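Local atomic coordinates of D-glucosaminate-6-phosphate ammonia lyase (Salmonella typhimurium, PDB entry 7LCE), a protein that belongs to the selenocysteine synthase-like branch of the pyridoxal-phosphate-dependent aminotransferase superfamily and holds a covalently bound pyridoxal phosphate cofactor. Residues 73-85 / 116-129. Residues are numbered along the deposited sequence; the frame is centred on the assembly and turned at random.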
loop_
_atom_site.group_PDB
_atom_site.type_symbol
_atom_site.label_atom_id
_atom_site.label_comp_id
_atom_site.label_asym_id
_atom_site.label_seq_id
_atom_site.Cartn_x
_atom_site.Cartn_y
_atom_site.Cartn_z
ATOM N N ALA A 73 22.758 -23.161 24.482
ATOM C CA ALA A 73 22.666 -21.726 24.725
ATOM C C ALA A 73 21.964 -21.011 23.580
ATOM O O ALA A 73 21.254 -20.026 23.811
ATOM C CB ALA A 73 24.055 -21.135 24.955
ATOM N N SER A 74 22.155 -21.482 22.343
ATOM C CA SER A 74 21.446 -20.885 21.214
ATOM C C SER A 74 19.940 -21.026 21.384
ATOM O O SER A 74 19.183 -20.102 21.069
ATOM C CB SER A 74 21.897 -21.529 19.902
ATOM O OG SER A 74 23.258 -21.243 19.627
ATOM N N ALA A 75 19.489 -22.179 21.883
ATOM C CA ALA A 75 18.070 -22.348 22.173
ATOM C C ALA A 75 17.621 -21.444 23.311
ATOM O O ALA A 75 16.491 -20.944 23.296
ATOM C CB ALA A 75 17.769 -23.809 22.508
ATOM N N GLY A 76 18.492 -21.218 24.299
ATOM C CA GLY A 76 18.148 -20.306 25.379
ATOM C C GLY A 76 17.939 -18.886 24.892
ATOM O O GLY A 76 17.065 -18.172 25.386
ATOM N N ILE A 77 18.732 -18.460 23.908
ATOM C CA ILE A 77 18.553 -17.130 23.336
ATOM C C ILE A 77 17.224 -17.045 22.596
ATOM O O ILE A 77 16.466 -16.081 22.758
ATOM C CB ILE A 77 19.737 -16.775 22.418
ATOM C CG1 ILE A 77 21.033 -16.699 23.231
ATOM C CG2 ILE A 77 19.473 -15.471 21.680
ATOM C CD1 ILE A 77 22.258 -16.406 22.399
ATOM N N ALA A 78 16.918 -18.055 21.778
ATOM C CA ALA A 78 15.664 -18.047 21.033
ATOM C C ALA A 78 14.462 -18.072 21.967
ATOM O O ALA A 78 13.496 -17.327 21.764
ATOM C CB ALA A 78 15.616 -19.234 20.073
ATOM N N ILE A 79 14.512 -18.902 23.009
ATOM C CA ILE A 79 13.378 -19.006 23.921
ATOM C C ILE A 79 13.229 -17.731 24.743
ATOM O O ILE A 79 12.115 -17.236 24.947
ATOM C CB ILE A 79 13.528 -20.245 24.822
ATOM C CG1 ILE A 79 13.433 -21.524 23.993
ATOM C CG2 ILE A 79 12.470 -20.251 25.908
ATOM C CD1 ILE A 79 13.717 -22.775 24.793
ATOM N N ALA A 80 14.347 -17.175 25.219
ATOM C CA ALA A 80 14.275 -15.965 26.033
ATOM C C ALA A 80 13.674 -14.807 25.247
ATOM O O ALA A 80 12.873 -14.033 25.783
ATOM C CB ALA A 80 15.661 -15.598 26.561
ATOM N N VAL A 81 14.039 -14.680 23.968
ATOM C CA VAL A 81 13.451 -13.638 23.130
ATOM C C VAL A 81 11.960 -13.888 22.950
ATOM O O VAL A 81 11.137 -12.974 23.085
ATOM C CB VAL A 81 14.181 -13.559 21.779
ATOM C CG1 VAL A 81 13.445 -12.625 20.832
ATOM C CG2 VAL A 81 15.606 -13.079 21.984
ATOM N N ALA A 82 11.588 -15.136 22.647
ATOM C CA ALA A 82 10.174 -15.478 22.533
ATOM C C ALA A 82 9.438 -15.218 23.839
ATOM O O ALA A 82 8.264 -14.829 23.825
ATOM C CB ALA A 82 10.012 -16.937 22.109
ATOM N N ALA A 83 10.104 -15.435 24.975
ATOM C CA ALA A 83 9.499 -15.110 26.261
ATOM C C ALA A 83 9.259 -13.611 26.393
ATOM O O ALA A 83 8.233 -13.183 26.936
ATOM C CB ALA A 83 10.381 -15.621 27.400
ATOM N N ALA A 84 10.202 -12.795 25.915
ATOM C CA ALA A 84 10.042 -11.348 26.019
ATOM C C ALA A 84 8.973 -10.828 25.068
ATOM O O ALA A 84 8.326 -9.814 25.359
ATOM C CB ALA A 84 11.374 -10.647 25.749
ATOM N N ILE A 85 8.773 -11.497 23.938
ATOM C CA ILE A 85 7.791 -11.043 22.959
ATOM C C ILE A 85 6.396 -11.551 23.292
ATOM O O ILE A 85 5.421 -10.799 23.211
ATOM C CB ILE A 85 8.227 -11.473 21.545
ATOM C CG1 ILE A 85 9.548 -10.800 21.175
ATOM C CG2 ILE A 85 7.152 -11.128 20.526
ATOM C CD1 ILE A 85 10.044 -11.148 19.795
ATOM N N TYR A 116 29.385 -17.049 16.326
ATOM C CA TYR A 116 30.030 -18.094 17.113
ATOM C C TYR A 116 29.992 -19.445 16.404
ATOM O O TYR A 116 29.935 -20.493 17.052
ATOM C CB TYR A 116 29.376 -18.199 18.490
ATOM C CG TYR A 116 27.870 -18.333 18.442
ATOM C CD1 TYR A 116 27.272 -19.568 18.221
ATOM C CD2 TYR A 116 27.047 -17.229 18.622
ATOM C CE1 TYR A 116 25.900 -19.702 18.175
ATOM C CE2 TYR A 116 25.667 -17.354 18.579
ATOM C CZ TYR A 116 25.101 -18.595 18.356
ATOM O OH TYR A 116 23.734 -18.737 18.308
ATOM N N GLY A 117 30.032 -19.433 15.074
ATOM C CA GLY A 117 29.787 -20.620 14.278
ATOM C C GLY A 117 28.472 -20.471 13.543
ATOM O O GLY A 117 28.323 -20.898 12.394
ATOM N N ALA A 118 27.510 -19.859 14.223
ATOM C CA ALA A 118 26.256 -19.390 13.657
ATOM C C ALA A 118 25.990 -18.007 14.225
ATOM O O ALA A 118 26.343 -17.730 15.380
ATOM C CB ALA A 118 25.083 -20.329 13.979
ATOM N N PRO A 119 25.388 -17.111 13.446
ATOM C CA PRO A 119 25.139 -15.757 13.947
ATOM C C PRO A 119 24.131 -15.758 15.087
ATOM O O PRO A 119 23.128 -16.475 15.055
ATOM C CB PRO A 119 24.591 -15.018 12.719
ATOM C CG PRO A 119 25.051 -15.832 11.548
ATOM C CD PRO A 119 25.005 -17.250 12.030
ATOM N N VAL A 120 24.413 -14.940 16.105
ATOM C CA VAL A 120 23.479 -14.765 17.211
ATOM C C VAL A 120 22.154 -14.203 16.716
ATOM O O VAL A 120 21.127 -14.344 17.391
ATOM C CB VAL A 120 24.105 -13.863 18.296
ATOM C CG1 VAL A 120 24.357 -12.466 17.747
ATOM C CG2 VAL A 120 23.240 -13.823 19.550
ATOM N N THR A 121 22.151 -13.574 15.537
ATOM C CA THR A 121 20.909 -13.079 14.954
ATOM C C THR A 121 19.953 -14.218 14.625
ATOM O O THR A 121 18.732 -14.050 14.728
ATOM C CB THR A 121 21.202 -12.273 13.688
ATOM O OG1 THR A 121 21.492 -13.170 12.608
ATOM C CG2 THR A 121 22.398 -11.366 13.903
ATOM N N SER A 122 20.483 -15.377 14.223
ATOM C CA SER A 122 19.621 -16.501 13.872
ATOM C C SER A 122 18.817 -16.973 15.075
ATOM O O SER A 122 17.613 -17.232 14.963
ATOM C CB SER A 122 20.453 -17.646 13.299
ATOM O OG SER A 122 20.918 -17.331 11.999
ATOM N N ALA A 123 19.461 -17.089 16.237
ATOM C CA ALA A 123 18.727 -17.480 17.434
ATOM C C ALA A 123 17.683 -16.429 17.791
ATOM O O ALA A 123 16.551 -16.765 18.158
ATOM C CB ALA A 123 19.694 -17.709 18.595
ATOM N N ILE A 124 18.045 -15.150 17.674
ATOM C CA ILE A 124 17.099 -14.074 17.953
ATOM C C ILE A 124 15.923 -14.128 16.983
ATOM O O ILE A 124 14.766 -13.946 17.380
ATOM C CB ILE A 124 17.816 -12.712 17.908
ATOM C CG1 ILE A 124 18.877 -12.641 19.005
ATOM C CG2 ILE A 124 16.828 -11.573 18.060
ATOM C CD1 ILE A 124 19.883 -11.536 18.807
ATOM N N ARG A 125 16.195 -14.381 15.700
ATOM C CA ARG A 125 15.111 -14.421 14.723
ATOM C C ARG A 125 14.187 -15.614 14.948
ATOM O O ARG A 125 12.994 -15.536 14.634
ATOM C CB ARG A 125 15.668 -14.450 13.298
ATOM C CG ARG A 125 14.718 -13.857 12.259
ATOM C CD ARG A 125 15.221 -14.053 10.826
ATOM N NE ARG A 125 16.408 -13.258 10.525
ATOM C CZ ARG A 125 17.630 -13.757 10.413
ATOM N NH1 ARG A 125 17.866 -15.051 10.558
ATOM N NH2 ARG A 125 18.644 -12.937 10.145
ATOM N N LEU A 126 14.713 -16.721 15.477
ATOM C CA LEU A 126 13.863 -17.872 15.765
ATOM C C LEU A 126 12.854 -17.560 16.860
ATOM O O LEU A 126 11.750 -18.115 16.859
ATOM C CB LEU A 126 14.712 -19.074 16.173
ATOM C CG LEU A 126 15.376 -19.891 15.069
ATOM C CD1 LEU A 126 16.273 -20.944 15.687
ATOM C CD2 LEU A 126 14.333 -20.530 14.173
ATOM N N GLY A 127 13.208 -16.687 17.796
ATOM C CA GLY A 127 12.283 -16.277 18.830
ATOM C C GLY A 127 11.304 -15.207 18.422
ATOM O O GLY A 127 10.468 -14.799 19.233
ATOM N N GLY A 128 11.389 -14.732 17.181
ATOM C CA GLY A 128 10.508 -13.697 16.683
ATOM C C GLY A 128 11.072 -12.298 16.767
ATOM O O GLY A 128 10.364 -11.343 16.427
ATOM N N GLY A 129 12.322 -12.147 17.202
ATOM C CA GLY A 129 12.873 -10.826 17.413
ATOM C C GLY A 129 13.415 -10.213 16.136
ATOM O O GLY A 129 13.863 -10.902 15.222
#
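Y116, from the loop leading into helix 120-126, and S74 make the one hydrogen bond between residues 73-85 and 116-129: the phenol OH of Y116 donates to S74 OG over 2.9 Å. With OG anti to the carbonyl carbon (chi1 -66°), the S74 hydroxyl is carried to the phenol, meeting its ring obliquely. Further along, I77 CG2 rests on A123 CB at 3.8 Å and also touches I124 CG1, while its CD1 reaches V120 CG2. The methyl of A78 packs against A123 O and L126 CB. The backbones come nearest where helix 120-126 ends, with 4.3 Å between the CA atoms of A82 and G127, G127 having no side chain between them; CA-H...O contacts run from G127 CA to A78 O and from A82 CA to G127 O. G128, at positive phi (96°), closes the helix with a Schellman motif, and I85 CD1 abuts G128 O and G129 N.

The segment axes approach to 7.3 Å and cross at -41°, consistent with the small residues at the interface. Around the polar end, A118 O sits over the centre of one face of the Y116 ring. S74 OG and A73 N hydrogen-bond to phosphate oxygens of the cofactor-bearing modified lysine at position 213. Through S74, Y116 is a probable second-shell residue, whose O-H probably helps orient the serine hydroxyl, leaving that hydroxyl's own hydrogen available to the phosphate.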